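Local structure of Can2 (7BDV) at residues Asp20-Val26 and Tyr146-Tyr150; Pro140-Tyr146 and Leu282-Leu287; Glu171-Ala175 and Trp241-Tyr245. The protein is a CRISPR ancillary nuclease of type III defence that binds cyclic tetra-adenylate through its CARF domains and has dual nuclease specificity. All blocks are in the same frame, centred on the assembly; numbering follows the deposited sequence.

Contact 1. Residues Asp20-Val26 and Tyr146-Tyr150; sequences DHLLPNV and YLACY. With nucleotides of chain E.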
loop_
_atom_site.group_PDB
_atom_site.type_symbol
_atom_site.label_atom_id
_atom_site.label_comp_id
_atom_site.label_asym_id
_atom_site.label_seq_id
_atom_site.Cartn_x
_atom_site.Cartn_y
_atom_site.Cartn_z
ATOM N N ASP A 20 10.181 9.843 3.071
ATOM C CA ASP A 20 9.673 8.841 2.099
ATOM C C ASP A 20 9.279 9.485 0.777
ATOM O O ASP A 20 9.542 8.842 -0.270
ATOM C CB ASP A 20 8.480 8.045 2.631
ATOM C CG ASP A 20 8.871 7.073 3.727
ATOM O OD1 ASP A 20 9.757 6.220 3.465
ATOM O OD2 ASP A 20 8.323 7.213 4.849
ATOM N N HIS A 21 8.575 10.621 0.787
ATOM C CA HIS A 21 7.989 11.211 -0.437
ATOM C C HIS A 21 8.768 12.476 -0.803
ATOM O O HIS A 21 8.520 13.486 -0.201
ATOM C CB HIS A 21 6.485 11.455 -0.278
ATOM C CG HIS A 21 5.793 10.166 0.040
ATOM N ND1 HIS A 21 5.495 9.224 -0.929
ATOM C CD2 HIS A 21 5.369 9.657 1.211
ATOM C CE1 HIS A 21 4.930 8.176 -0.350
ATOM N NE2 HIS A 21 4.803 8.427 0.968
ATOM N N LEU A 22 9.654 12.368 -1.789
ATOM C CA LEU A 22 10.537 13.463 -2.255
ATOM C C LEU A 22 9.774 14.455 -3.131
ATOM O O LEU A 22 10.284 15.595 -3.302
ATOM C CB LEU A 22 11.717 12.841 -3.033
ATOM C CG LEU A 22 12.630 11.956 -2.195
ATOM C CD1 LEU A 22 13.783 11.429 -3.009
ATOM C CD2 LEU A 22 13.138 12.705 -0.957
ATOM N N LEU A 23 8.612 14.065 -3.697
ATOM C CA LEU A 23 7.859 14.877 -4.685
ATOM C C LEU A 23 7.649 16.317 -4.255
ATOM O O LEU A 23 7.824 17.227 -5.071
ATOM C CB LEU A 23 6.507 14.235 -5.038
ATOM C CG LEU A 23 6.556 13.201 -6.149
ATOM C CD1 LEU A 23 5.254 12.391 -6.190
ATOM C CD2 LEU A 23 6.880 13.861 -7.481
ATOM N N PRO A 24 7.172 16.610 -3.025
ATOM C CA PRO A 24 6.861 17.988 -2.669
ATOM C C PRO A 24 8.125 18.867 -2.511
ATOM O O PRO A 24 7.984 20.063 -2.528
ATOM C CB PRO A 24 6.124 17.900 -1.337
ATOM C CG PRO A 24 6.433 16.515 -0.804
ATOM C CD PRO A 24 6.824 15.654 -1.983
ATOM N N ASN A 25 9.308 18.268 -2.370
ATOM C CA ASN A 25 10.605 19.005 -2.400
ATOM C C ASN A 25 11.073 19.209 -3.848
ATOM O O ASN A 25 11.747 20.222 -4.125
ATOM C CB ASN A 25 11.662 18.256 -1.602
ATOM C CG ASN A 25 11.279 18.124 -0.142
ATOM O OD1 ASN A 25 11.430 17.049 0.467
ATOM N ND2 ASN A 25 10.908 19.256 0.442
ATOM N N VAL A 26 10.736 18.293 -4.750
ATOM C CA VAL A 26 11.266 18.275 -6.145
ATOM C C VAL A 26 10.418 19.197 -7.026
ATOM O O VAL A 26 10.994 19.882 -7.885
ATOM C CB VAL A 26 11.332 16.832 -6.676
ATOM C CG1 VAL A 26 11.456 16.750 -8.183
ATOM C CG2 VAL A 26 12.431 16.053 -6.000
ATOM N N TYR A 146 9.066 11.712 -11.909
ATOM C CA TYR A 146 8.142 11.179 -10.880
ATOM C C TYR A 146 8.710 9.839 -10.421
ATOM O O TYR A 146 8.956 9.683 -9.210
ATOM C CB TYR A 146 6.720 11.115 -11.438
ATOM C CG TYR A 146 5.698 10.764 -10.397
ATOM C CD1 TYR A 146 5.657 9.495 -9.837
ATOM C CD2 TYR A 146 4.757 11.691 -10.003
ATOM C CE1 TYR A 146 4.706 9.176 -8.871
ATOM C CE2 TYR A 146 3.792 11.389 -9.050
ATOM C CZ TYR A 146 3.770 10.125 -8.484
ATOM O OH TYR A 146 2.807 9.825 -7.566
ATOM N N LEU A 147 8.964 8.922 -11.351
ATOM C CA LEU A 147 9.469 7.553 -11.057
ATOM C C LEU A 147 10.822 7.625 -10.349
ATOM O O LEU A 147 11.013 6.832 -9.405
ATOM C CB LEU A 147 9.545 6.733 -12.336
ATOM C CG LEU A 147 8.203 6.362 -12.970
ATOM C CD1 LEU A 147 8.442 5.624 -14.254
ATOM C CD2 LEU A 147 7.335 5.529 -12.045
ATOM N N ALA A 148 11.702 8.554 -10.743
ATOM C CA ALA A 148 13.018 8.768 -10.090
ATOM C C ALA A 148 12.857 9.041 -8.586
ATOM O O ALA A 148 13.678 8.571 -7.803
ATOM C CB ALA A 148 13.759 9.917 -10.750
ATOM N N CYS A 149 11.830 9.768 -8.163
ATOM C CA CYS A 149 11.614 10.072 -6.729
ATOM C C CYS A 149 11.386 8.794 -5.926
ATOM O O CYS A 149 11.642 8.832 -4.688
ATOM C CB CYS A 149 10.404 10.979 -6.515
ATOM S SG CYS A 149 10.619 12.643 -7.180
ATOM N N TYR A 150 10.940 7.713 -6.572
ATOM C CA TYR A 150 10.658 6.397 -5.920
ATOM C C TYR A 150 11.708 5.359 -6.348
ATOM O O TYR A 150 11.554 4.181 -6.050
ATOM C CB TYR A 150 9.221 5.987 -6.255
ATOM C CG TYR A 150 8.204 6.886 -5.613
ATOM C CD1 TYR A 150 7.894 6.728 -4.276
ATOM C CD2 TYR A 150 7.593 7.922 -6.305
ATOM C CE1 TYR A 150 7.004 7.579 -3.642
ATOM C CE2 TYR A 150 6.658 8.749 -5.697
ATOM C CZ TYR A 150 6.375 8.579 -4.354
ATOM O OH TYR A 150 5.492 9.393 -3.704
ATOM P P A E 1 6.477 11.900 4.407
ATOM O OP1 A E 1 7.590 11.789 3.381
ATOM O OP2 A E 1 5.450 10.805 4.166
ATOM O "O5'" A E 1 5.798 13.332 4.289
ATOM C "C5'" A E 1 5.313 13.714 3.006
ATOM C "C4'" A E 1 4.433 14.905 3.203
ATOM O "O4'" A E 1 4.251 15.547 1.925
ATOM C "C3'" A E 1 3.013 14.606 3.698
ATOM O "O3'" A E 1 2.483 15.778 4.239
ATOM C "C2'" A E 1 2.264 14.410 2.394
ATOM O "O2'" A E 1 0.881 14.614 2.579
ATOM C "C1'" A E 1 2.880 15.569 1.606
ATOM N N9 A E 1 2.803 15.554 0.182
ATOM C C8 A E 1 2.576 16.656 -0.590
ATOM N N7 A E 1 2.591 16.398 -1.867
ATOM C C5 A E 1 2.877 15.053 -1.938
ATOM C C6 A E 1 3.044 14.185 -3.026
ATOM N N6 A E 1 2.952 14.560 -4.295
ATOM N N1 A E 1 3.348 12.906 -2.745
ATOM C C2 A E 1 3.449 12.529 -1.472
ATOM N N3 A E 1 3.280 13.233 -0.380
ATOM C C4 A E 1 3.022 14.516 -0.677
ATOM P P A E 4 4.987 12.362 11.461
ATOM O OP1 A E 4 5.905 12.989 12.445
ATOM O OP2 A E 4 3.857 12.894 10.649
ATOM O "O5'" A E 4 6.136 11.904 10.438
ATOM C "C5'" A E 4 5.818 11.316 9.203
ATOM C "C4'" A E 4 6.893 11.753 8.237
ATOM O "O4'" A E 4 8.205 11.430 8.795
ATOM C "C3'" A E 4 6.826 11.061 6.882
ATOM O "O3'" A E 4 7.041 12.070 5.882
ATOM C "C2'" A E 4 7.952 10.035 6.979
ATOM O "O2'" A E 4 8.424 9.567 5.732
ATOM C "C1'" A E 4 8.979 10.818 7.789
ATOM N N9 A E 4 10.008 10.026 8.425
ATOM C C8 A E 4 9.845 8.884 9.217
ATOM N N7 A E 4 11.000 8.418 9.656
ATOM C C5 A E 4 11.962 9.271 9.114
ATOM C C6 A E 4 13.375 9.287 9.180
ATOM N N6 A E 4 14.066 8.383 9.858
ATOM N N1 A E 4 14.052 10.260 8.500
ATOM C C2 A E 4 13.328 11.140 7.793
ATOM N N3 A E 4 11.997 11.231 7.667
ATOM C C4 A E 4 11.365 10.250 8.347
HETATM O O HOH W 1 9.929 9.576 -2.988
#
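In the cyclic tetra-adenylate site of the CARF domain, His21 and Tyr150 meet edge to edge: ND1 of His21 lies 2.8 Å from OH of Tyr150 in a hydrogen bond that is nearly straight (163°), either group being a possible donor. The two ring planes stand at 64°. The second messenger is held on the same short turn. Asp20 OD2 accepts from the A4 O2' hydroxyl at 2.5 Å and the same O2' accepts from Asp20 N, while His21 N donates to OP1 of A1 at 3.0 Å; His21 CD2 brings the ring edge near OP2. This turn follows the first strand of the CARF Rossmann-like sheet, strand 13-17, so that His21 N, just ahead of helix 23-31, points at the A1 phosphate. Tyr146, its CG turned opposite the backbone N (chi1 -172°), carries its ring out to Leu23, whose CD1 lies over one face, 3.4 Å from Tyr146 CE2, and whose CD2 packs on Cys149 SG. Cys149 SG also meets Val26 CG2 at 4.0 Å. One water donates to Asp20 O and Cys149 O and accepts from Leu22 N. The adenine of A1 rests against Leu23 CB, 3.6 Å from N6 of A1, and against the Pro24 ring.

Contact 2. Residues Pro140-Tyr146 and Leu282-Leu287; sequences PLTVKQY and LYHNKL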
loop_
_atom_site.group_PDB
_atom_site.type_symbol
_atom_site.label_atom_id
_atom_site.label_comp_id
_atom_site.label_asym_id
_atom_site.label_seq_id
_atom_site.Cartn_x
_atom_site.Cartn_y
_atom_site.Cartn_z
ATOM N N PRO A 140 5.244 20.991 -14.670
ATOM C CA PRO A 140 6.528 20.738 -15.335
ATOM C C PRO A 140 7.038 19.293 -15.176
ATOM O O PRO A 140 7.784 18.817 -16.012
ATOM C CB PRO A 140 7.463 21.722 -14.617
ATOM C CG PRO A 140 6.915 21.769 -13.201
ATOM C CD PRO A 140 5.411 21.668 -13.367
ATOM N N LEU A 141 6.554 18.584 -14.152
ATOM C CA LEU A 141 6.966 17.199 -13.795
ATOM C C LEU A 141 6.662 16.201 -14.913
ATOM O O LEU A 141 5.553 16.254 -15.446
ATOM C CB LEU A 141 6.263 16.824 -12.485
ATOM C CG LEU A 141 6.764 15.579 -11.791
ATOM C CD1 LEU A 141 8.215 15.742 -11.358
ATOM C CD2 LEU A 141 5.859 15.258 -10.597
ATOM N N THR A 142 7.675 15.420 -15.324
ATOM C CA THR A 142 7.563 14.351 -16.321
ATOM C C THR A 142 7.396 13.031 -15.565
ATOM O O THR A 142 7.632 13.039 -14.346
ATOM C CB THR A 142 8.802 14.297 -17.218
ATOM O OG1 THR A 142 9.862 13.877 -16.378
ATOM C CG2 THR A 142 9.151 15.623 -17.863
ATOM N N VAL A 143 7.018 11.963 -16.272
ATOM C CA VAL A 143 6.927 10.586 -15.705
ATOM C C VAL A 143 8.328 10.110 -15.280
ATOM O O VAL A 143 8.455 9.476 -14.216
ATOM C CB VAL A 143 6.245 9.630 -16.689
ATOM C CG1 VAL A 143 6.405 8.183 -16.251
ATOM C CG2 VAL A 143 4.768 9.988 -16.814
ATOM N N LYS A 144 9.363 10.441 -16.052
ATOM C CA LYS A 144 10.751 10.049 -15.722
ATOM C C LYS A 144 11.114 10.588 -14.322
ATOM O O LYS A 144 11.685 9.803 -13.507
ATOM C CB LYS A 144 11.711 10.572 -16.789
ATOM C CG LYS A 144 13.171 10.194 -16.587
ATOM C CD LYS A 144 14.115 10.901 -17.567
ATOM N N GLN A 145 10.823 11.865 -14.058
ATOM C CA GLN A 145 11.174 12.547 -12.797
ATOM C C GLN A 145 10.337 11.946 -11.657
ATOM O O GLN A 145 10.846 11.758 -10.566
ATOM C CB GLN A 145 10.878 14.039 -12.936
ATOM C CG GLN A 145 11.778 14.734 -13.968
ATOM C CD GLN A 145 11.371 16.167 -14.202
ATOM O OE1 GLN A 145 10.186 16.533 -14.173
ATOM N NE2 GLN A 145 12.376 16.981 -14.474
ATOM N N TYR A 146 9.066 11.712 -11.909
ATOM C CA TYR A 146 8.142 11.179 -10.880
ATOM C C TYR A 146 8.710 9.839 -10.421
ATOM O O TYR A 146 8.956 9.683 -9.210
ATOM C CB TYR A 146 6.720 11.115 -11.438
ATOM C CG TYR A 146 5.698 10.764 -10.397
ATOM C CD1 TYR A 146 5.657 9.495 -9.837
ATOM C CD2 TYR A 146 4.757 11.691 -10.003
ATOM C CE1 TYR A 146 4.706 9.176 -8.871
ATOM C CE2 TYR A 146 3.792 11.389 -9.050
ATOM C CZ TYR A 146 3.770 10.125 -8.484
ATOM O OH TYR A 146 2.807 9.825 -7.566
ATOM N N LEU A 282 0.471 11.287 -16.263
ATOM C CA LEU A 282 0.501 12.313 -15.203
ATOM C C LEU A 282 -0.667 13.253 -15.445
ATOM O O LEU A 282 -0.930 13.651 -16.598
ATOM C CB LEU A 282 1.820 13.090 -15.245
ATOM C CG LEU A 282 3.005 12.454 -14.551
ATOM C CD1 LEU A 282 4.237 13.324 -14.741
ATOM C CD2 LEU A 282 2.745 12.255 -13.077
ATOM N N TYR A 283 -1.307 13.659 -14.374
ATOM C CA TYR A 283 -2.354 14.703 -14.385
ATOM C C TYR A 283 -2.313 15.394 -13.043
ATOM O O TYR A 283 -2.456 14.686 -12.050
ATOM C CB TYR A 283 -3.732 14.092 -14.638
ATOM C CG TYR A 283 -4.810 15.119 -14.826
ATOM C CD1 TYR A 283 -4.835 15.855 -15.981
ATOM C CD2 TYR A 283 -5.789 15.369 -13.869
ATOM C CE1 TYR A 283 -5.793 16.826 -16.200
ATOM C CE2 TYR A 283 -6.761 16.333 -14.071
ATOM C CZ TYR A 283 -6.758 17.068 -15.241
ATOM O OH TYR A 283 -7.676 18.041 -15.478
ATOM N N HIS A 284 -2.094 16.714 -13.045
ATOM C CA HIS A 284 -1.935 17.532 -11.817
ATOM C C HIS A 284 -0.805 16.948 -10.974
ATOM O O HIS A 284 -0.992 16.820 -9.758
ATOM C CB HIS A 284 -3.284 17.612 -11.081
ATOM C CG HIS A 284 -4.309 18.399 -11.816
ATOM N ND1 HIS A 284 -5.615 18.517 -11.364
ATOM C CD2 HIS A 284 -4.217 19.125 -12.956
ATOM C CE1 HIS A 284 -6.286 19.280 -12.204
ATOM N NE2 HIS A 284 -5.448 19.655 -13.204
ATOM N N ASN A 285 0.302 16.548 -11.603
ATOM C CA ASN A 285 1.530 16.083 -10.911
ATOM C C ASN A 285 1.297 14.783 -10.132
ATOM O O ASN A 285 2.116 14.483 -9.287
ATOM C CB ASN A 285 2.052 17.160 -9.965
ATOM C CG ASN A 285 2.406 18.410 -10.734
ATOM O OD1 ASN A 285 3.125 18.320 -11.730
ATOM N ND2 ASN A 285 1.853 19.548 -10.334
ATOM N N LYS A 286 0.245 14.036 -10.438
ATOM C CA LYS A 286 -0.034 12.722 -9.801
ATOM C C LYS A 286 0.030 11.627 -10.859
ATOM O O LYS A 286 -0.572 11.845 -11.958
ATOM C CB LYS A 286 -1.419 12.748 -9.159
ATOM C CG LYS A 286 -1.567 13.664 -7.963
ATOM C CD LYS A 286 -2.957 13.522 -7.356
ATOM C CE LYS A 286 -3.345 14.632 -6.410
ATOM N NZ LYS A 286 -3.868 15.800 -7.165
ATOM N N LEU A 287 0.720 10.522 -10.564
ATOM C CA LEU A 287 0.795 9.394 -11.508
ATOM C C LEU A 287 -0.511 8.604 -11.431
ATOM O O LEU A 287 -0.953 8.276 -10.325
ATOM C CB LEU A 287 2.016 8.539 -11.230
ATOM C CG LEU A 287 2.343 7.544 -12.325
ATOM C CD1 LEU A 287 2.802 8.260 -13.582
ATOM C CD2 LEU A 287 3.411 6.585 -11.855
HETATM O O HOH W 2 3.162 17.111 -14.454
#
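Tyr146 and Leu287 form the dense end of this contact, with CB of Leu287 over one face of the tyrosine ring, 3.8 Å from its centroid and 19° off the normal. The carbonyl oxygen of Asn285 comes to the edge of the same ring, near its plane, 3.5 Å from Tyr146 CE2. Leu282 packs beside it: its CD2 reaches Tyr146 CD2 at 3.7 Å, and its CD1 presses on the backbone where Leu141 passes into Thr142, 3.3 Å from Leu141 O. With CG beside its own backbone N (chi1 -83°), Leu282 also sets that branch point against Val143 CG2, 3.8 Å away. The Tyr146 hydroxyl is held by the backbone oxygen of Ala320. Leu282 and Leu287 belong to a beta hairpin of the endonuclease domain, closed by a type I' turn from Tyr283 to Lys286. Across the contact, helix 143-148 starts with a capping box, in which Gln145 N donates to Thr142 OG1 and Thr142 N to Gln145 OE1. Toward Pro140 the fit is looser and includes a bridging water. Asn285 OD1 lies 3.6 Å from Leu141 CB, and its polar link to this segment is the water, which donates to Leu141 O, at 2.7 Å, and to Asn285 OD1. The amide nitrogen of Asn285 turns to Gln124 and Gly138, while Lys260 is a second partner of Leu141 O. The side chains of Pro140 and Thr142 are partly exposed and barely touch the hairpin.

Contact 3. Residues Glu171-Ala175 and Trp241-Tyr245; sequences EDLFA and WFEHY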
loop_
_atom_site.group_PDB
_atom_site.type_symbol
_atom_site.label_atom_id
_atom_site.label_comp_id
_atom_site.label_asym_id
_atom_site.label_seq_id
_atom_site.Cartn_x
_atom_site.Cartn_y
_atom_site.Cartn_z
ATOM N N GLU A 171 -12.967 -2.675 -32.621
ATOM C CA GLU A 171 -12.704 -2.128 -31.270
ATOM C C GLU A 171 -13.909 -1.295 -30.799
ATOM O O GLU A 171 -14.407 -1.578 -29.675
ATOM C CB GLU A 171 -11.413 -1.307 -31.342
ATOM C CG GLU A 171 -11.058 -0.590 -30.075
ATOM C CD GLU A 171 -10.012 0.497 -30.302
ATOM O OE1 GLU A 171 -9.064 0.257 -31.115
ATOM O OE2 GLU A 171 -10.160 1.587 -29.715
ATOM N N ASP A 172 -14.369 -0.347 -31.624
ATOM C CA ASP A 172 -15.542 0.532 -31.337
ATOM C C ASP A 172 -16.817 -0.331 -31.201
ATOM O O ASP A 172 -17.609 -0.064 -30.268
ATOM C CB ASP A 172 -15.769 1.606 -32.407
ATOM C CG ASP A 172 -14.611 2.552 -32.700
ATOM O OD1 ASP A 172 -13.777 2.799 -31.792
ATOM O OD2 ASP A 172 -14.569 3.054 -33.839
ATOM N N LEU A 173 -17.025 -1.319 -32.083
ATOM C CA LEU A 173 -18.242 -2.188 -32.078
ATOM C C LEU A 173 -18.246 -3.065 -30.820
ATOM O O LEU A 173 -19.317 -3.239 -30.229
ATOM C CB LEU A 173 -18.296 -3.038 -33.348
ATOM N N PHE A 174 -17.086 -3.582 -30.403
ATOM C CA PHE A 174 -16.915 -4.406 -29.181
ATOM C C PHE A 174 -17.259 -3.591 -27.948
ATOM O O PHE A 174 -17.952 -4.131 -27.047
ATOM C CB PHE A 174 -15.481 -4.921 -29.074
ATOM C CG PHE A 174 -15.160 -6.115 -29.935
ATOM C CD1 PHE A 174 -16.079 -6.646 -30.826
ATOM C CD2 PHE A 174 -13.918 -6.705 -29.852
ATOM C CE1 PHE A 174 -15.755 -7.728 -31.620
ATOM C CE2 PHE A 174 -13.606 -7.811 -30.623
ATOM C CZ PHE A 174 -14.527 -8.325 -31.499
ATOM N N ALA A 175 -16.775 -2.348 -27.892
ATOM C CA ALA A 175 -17.006 -1.407 -26.775
ATOM C C ALA A 175 -18.497 -1.081 -26.687
ATOM O O ALA A 175 -19.038 -1.160 -25.549
ATOM C CB ALA A 175 -16.179 -0.156 -26.935
ATOM N N TRP A 241 -8.221 -5.531 -27.563
ATOM C CA TRP A 241 -9.204 -4.565 -28.096
ATOM C C TRP A 241 -9.636 -3.593 -26.982
ATOM O O TRP A 241 -9.795 -2.355 -27.245
ATOM C CB TRP A 241 -10.392 -5.289 -28.722
ATOM C CG TRP A 241 -11.263 -5.977 -27.715
ATOM C CD1 TRP A 241 -11.198 -7.286 -27.360
ATOM C CD2 TRP A 241 -12.355 -5.418 -26.960
ATOM N NE1 TRP A 241 -12.216 -7.599 -26.497
ATOM C CE2 TRP A 241 -12.911 -6.464 -26.200
ATOM C CE3 TRP A 241 -12.950 -4.154 -26.895
ATOM C CZ2 TRP A 241 -13.973 -6.273 -25.325
ATOM C CZ3 TRP A 241 -14.001 -3.965 -26.019
ATOM C CH2 TRP A 241 -14.507 -5.012 -25.253
ATOM N N PHE A 242 -9.825 -4.091 -25.754
ATOM C CA PHE A 242 -10.333 -3.238 -24.652
ATOM C C PHE A 242 -9.213 -2.317 -24.154
ATOM O O PHE A 242 -9.509 -1.190 -23.798
ATOM C CB PHE A 242 -10.860 -4.088 -23.497
ATOM C CG PHE A 242 -11.438 -3.247 -22.389
ATOM C CD1 PHE A 242 -12.540 -2.450 -22.638
ATOM C CD2 PHE A 242 -10.831 -3.193 -21.131
ATOM C CE1 PHE A 242 -13.055 -1.652 -21.622
ATOM C CE2 PHE A 242 -11.362 -2.409 -20.123
ATOM C CZ PHE A 242 -12.464 -1.628 -20.378
ATOM N N GLU A 243 -7.976 -2.796 -24.131
ATOM C CA GLU A 243 -6.788 -1.963 -23.788
ATOM C C GLU A 243 -6.721 -0.794 -24.767
ATOM O O GLU A 243 -6.462 0.277 -24.341
ATOM C CB GLU A 243 -5.497 -2.801 -23.840
ATOM C CG GLU A 243 -5.505 -4.012 -22.912
ATOM C CD GLU A 243 -4.192 -4.789 -22.838
ATOM O OE1 GLU A 243 -3.151 -4.158 -22.478
ATOM O OE2 GLU A 243 -4.206 -6.029 -23.133
ATOM N N HIS A 244 -6.955 -1.012 -26.050
ATOM C CA HIS A 244 -6.919 0.054 -27.089
ATOM C C HIS A 244 -8.116 0.984 -26.857
ATOM O O HIS A 244 -7.983 2.213 -26.981
ATOM C CB HIS A 244 -6.908 -0.532 -28.487
ATOM C CG HIS A 244 -5.614 -1.116 -28.919
ATOM N ND1 HIS A 244 -5.415 -2.483 -28.979
ATOM C CD2 HIS A 244 -4.474 -0.532 -29.349
ATOM C CE1 HIS A 244 -4.188 -2.727 -29.397
ATOM N NE2 HIS A 244 -3.589 -1.538 -29.647
ATOM N N TYR A 245 -9.280 0.433 -26.506
ATOM C CA TYR A 245 -10.473 1.268 -26.238
ATOM C C TYR A 245 -10.136 2.276 -25.128
ATOM O O TYR A 245 -10.392 3.489 -25.267
ATOM C CB TYR A 245 -11.691 0.387 -25.932
ATOM C CG TYR A 245 -12.909 1.176 -25.550
ATOM C CD1 TYR A 245 -13.510 2.045 -26.449
ATOM C CD2 TYR A 245 -13.429 1.098 -24.267
ATOM C CE1 TYR A 245 -14.585 2.832 -26.076
ATOM C CE2 TYR A 245 -14.494 1.878 -23.882
ATOM C CZ TYR A 245 -15.121 2.687 -24.808
ATOM O OH TYR A 245 -16.166 3.431 -24.349
#
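Aromatic contacts dominate the meeting of Phe174 with Trp241. The phenyl ring turns its edge to the face of the indole in a T-shaped pair, with centroids 4.8 Å apart for the five-membered ring and planes at 79°; CD2 of Phe174 makes the closest ring approach. The indole reaches this position because chi1 of Trp241 (70°) puts CG between the backbone N and the carbonyl carbon. Two CH-pi contacts accompany the stack. CB of Phe174 sits over the six-membered part of the indole, 3.6 Å from its centroid, and the methyl of Ala175 stands over the middle of the Tyr245 ring, 3.5 Å from that centroid. On its opposite face the indole carries Phe242 CB from its own helix.

No hydrogen bond joins the two segments; the Glu171 carboxylate makes van der Waals contacts. The extended Glu171 side chain reaches obliquely over the backbone of helix 231-254, its CG 3.6 Å from Trp241 O, its OE1 3.5 Å from His244 CB and its OE2 3.5 Å from Tyr245 CA. Beyond the contact OE2 has a weak hydrogen bond to Ser248 OG, and the imidazole of His244 is engaged by Gly240 O through ND1. The segment axes pass 9.4 Å apart at a signed crossing angle of -92°, a nearly perpendicular helix-helix packing that sets helix 168-176 across the long helix 231-254 of the endonuclease domain.

Contacts 1 and 2 adjoin, with centres 10 Å apart, and share helix 143-148: Tyr146 takes part in both, and Leu23 CD2 touches Leu141 CD2 at 3.6 Å. The Tyr146 ring is sandwiched between them, with Leu23 CD1 of contact 1 on one face and Leu287 CB of contact 2 on the opposite one. Contact 1 is largely buried and mixes ligand, water and side-chain hydrogen bonds with apolar packing. Contact 2 is partly buried, chiefly apolar, and bridged by water at one side. Contact 3 lies apart, its nearest atoms about 15 Å from those of contact 2; partly buried as well, it joins two helices through aromatic faces and edges, far from the nucleotides.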